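Local coordinates for Slr0280 protein (Synechocystis sp., PDB 5H3K) that is of unknown function but contains a phosphodiester glycosidase (NAGPA-family) domain, so it probably acts on a sugar-phosphate diester, at residues T322-I328 and A599-A604. Sequence-based numbering, arbitrary orientation.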
loop_
_atom_site.group_PDB
_atom_site.type_symbol
_atom_site.label_atom_id
_atom_site.label_comp_id
_atom_site.label_asym_id
_atom_site.label_seq_id
_atom_site.Cartn_x
_atom_site.Cartn_y
_atom_site.Cartn_z
ATOM N N THR A 322 10.072 -5.581 7.299
ATOM C CA THR A 322 9.242 -4.461 6.882
ATOM C C THR A 322 9.879 -3.795 5.674
ATOM O O THR A 322 11.103 -3.842 5.495
ATOM C CB THR A 322 9.049 -3.399 7.988
ATOM O OG1 THR A 322 10.322 -2.904 8.412
ATOM C CG2 THR A 322 8.272 -3.974 9.184
ATOM N N ALA A 323 9.045 -3.172 4.849
ATOM C CA ALA A 323 9.505 -2.469 3.653
ATOM C C ALA A 323 8.475 -1.407 3.265
ATOM O O ALA A 323 7.296 -1.552 3.578
ATOM C CB ALA A 323 9.706 -3.469 2.500
ATOM N N PRO A 324 8.901 -0.349 2.559
ATOM C CA PRO A 324 7.890 0.602 2.078
ATOM C C PRO A 324 6.833 -0.105 1.239
ATOM O O PRO A 324 7.167 -1.020 0.476
ATOM C CB PRO A 324 8.704 1.559 1.194
ATOM C CG PRO A 324 10.104 1.479 1.762
ATOM C CD PRO A 324 10.264 0.028 2.142
ATOM N N LEU A 325 5.571 0.288 1.408
ATOM C CA LEU A 325 4.465 -0.300 0.663
ATOM C C LEU A 325 4.738 -0.213 -0.837
ATOM O O LEU A 325 4.477 -1.164 -1.581
ATOM C CB LEU A 325 3.147 0.416 1.014
ATOM C CG LEU A 325 1.792 0.018 0.402
ATOM C CD1 LEU A 325 1.591 0.575 -0.995
ATOM C CD2 LEU A 325 1.554 -1.506 0.399
ATOM N N VAL A 326 5.262 0.922 -1.282
ATOM C CA VAL A 326 5.495 1.113 -2.706
ATOM C C VAL A 326 6.575 0.153 -3.226
ATOM O O VAL A 326 6.525 -0.276 -4.381
ATOM C CB VAL A 326 5.810 2.592 -3.057
ATOM C CG1 VAL A 326 7.279 2.905 -2.765
ATOM C CG2 VAL A 326 5.465 2.871 -4.524
ATOM N N THR A 327 7.527 -0.206 -2.362
ATOM C CA THR A 327 8.561 -1.195 -2.693
ATOM C C THR A 327 7.968 -2.600 -2.757
ATOM O O THR A 327 8.296 -3.385 -3.667
ATOM C CB THR A 327 9.731 -1.151 -1.686
ATOM O OG1 THR A 327 10.322 0.157 -1.723
ATOM C CG2 THR A 327 10.785 -2.185 -2.051
ATOM N N ILE A 328 7.090 -2.922 -1.805
ATOM C CA ILE A 328 6.365 -4.189 -1.864
ATOM C C ILE A 328 5.605 -4.273 -3.190
ATOM O O ILE A 328 5.701 -5.275 -3.896
ATOM C CB ILE A 328 5.379 -4.350 -0.675
ATOM C CG1 ILE A 328 6.148 -4.389 0.660
ATOM C CG2 ILE A 328 4.514 -5.598 -0.860
ATOM C CD1 ILE A 328 5.240 -4.411 1.914
ATOM N N ALA A 599 5.783 4.912 5.930
ATOM C CA ALA A 599 6.658 4.097 6.776
ATOM C C ALA A 599 6.855 2.725 6.155
ATOM O O ALA A 599 6.061 2.311 5.318
ATOM C CB ALA A 599 6.067 3.948 8.173
ATOM N N ARG A 600 7.899 2.009 6.567
ATOM C CA ARG A 600 8.002 0.604 6.181
ATOM C C ARG A 600 6.869 -0.139 6.850
ATOM O O ARG A 600 6.525 0.161 7.995
ATOM C CB ARG A 600 9.327 -0.003 6.645
ATOM C CG ARG A 600 10.528 0.739 6.119
ATOM C CD ARG A 600 11.819 0.031 6.494
ATOM N NE ARG A 600 12.882 0.449 5.589
ATOM C CZ ARG A 600 14.147 0.055 5.679
ATOM N NH1 ARG A 600 14.516 -0.768 6.649
ATOM N NH2 ARG A 600 15.041 0.490 4.799
ATOM N N VAL A 601 6.291 -1.108 6.149
ATOM C CA VAL A 601 5.197 -1.895 6.727
ATOM C C VAL A 601 5.491 -3.382 6.607
ATOM O O VAL A 601 6.324 -3.796 5.804
ATOM C CB VAL A 601 3.825 -1.576 6.061
ATOM C CG1 VAL A 601 3.490 -0.086 6.186
ATOM C CG2 VAL A 601 3.833 -1.985 4.584
ATOM N N SER A 602 4.799 -4.188 7.398
ATOM C CA SER A 602 4.980 -5.644 7.357
ATOM C C SER A 602 4.305 -6.311 6.158
ATOM O O SER A 602 4.833 -7.261 5.563
ATOM C CB SER A 602 4.421 -6.258 8.639
ATOM O OG SER A 602 4.195 -7.663 8.473
ATOM N N ASN A 603 3.114 -5.845 5.809
ATOM C CA ASN A 603 2.356 -6.539 4.782
ATOM C C ASN A 603 1.298 -5.667 4.120
ATOM O O ASN A 603 0.957 -4.576 4.606
ATOM C CB ASN A 603 1.738 -7.824 5.346
ATOM C CG ASN A 603 0.853 -7.575 6.569
ATOM O OD1 ASN A 603 -0.305 -7.140 6.454
ATOM N ND2 ASN A 603 1.375 -7.897 7.739
ATOM N N ALA A 604 0.769 -6.167 3.016
ATOM C CA ALA A 604 -0.145 -5.391 2.197
ATOM C C ALA A 604 -1.217 -6.293 1.615
ATOM O O ALA A 604 -1.112 -7.523 1.662
ATOM C CB ALA A 604 0.640 -4.733 1.076
HETATM O O HOH W 1 13.319 -2.832 7.651
HETATM O O HOH W 2 4.473 2.430 3.092
#
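With chi1 of 58°, Thr322 sets OG1 between its own backbone N and carbonyl carbon, against the Arg600 side chain, which it crosses at about a right angle; OG1 lies 3.5 Å from Arg600 CB. Arg600, its CG anti to the carbonyl carbon (chi1 -57°), runs on extended from CG to NE, passing beside the Pro324 ring and pointing the same way, with Arg600 CG 4.0 Å from Pro324 CD. A water bridges the Thr322 and Arg600 side chains, hydrogen-bonded to Thr322 OG1 and weakly to Arg600 NH1. With an alanine here instead of Thr322, that water would probably lose its hydroxyl partner, and a gap would open beside Arg600 CB and the Val601 carbonyl. Ala323 and Val601 form an antiparallel hydrogen-bonded pair: Val601 N bonds to Ala323 O at 2.8 Å, and Ala323 N to Val601 O at 3.0 Å. Val601 O also receives a CA-H...O contact from Thr322. Past Pro324, the N-cap residue, the chain turns into helix, and a second water links Leu325 N to Ala599 O, satisfying an amide of the first turn. That turn lays apolar side chains against 599-604: Ile328 CD1 meets Val601 CG2 at 3.9 Å, while Leu325 CD2 presses on Ala604 CB at 3.4 Å, tighter than usual for two carbons. The contact thus joins a short, weakly bonded antiparallel pairing to the start of helix 325-331, at the beginning of strand 600-609. From Ser602 on, the same strand bonds to the chain around 307-313 (Ala604 to Leu312, which also touches Ile328), and it pairs with 336-339 as well; Phe343 of strand 343-344 packs on Thr322 and Val601, and Leu590 of strand 589-590 lies against Leu325.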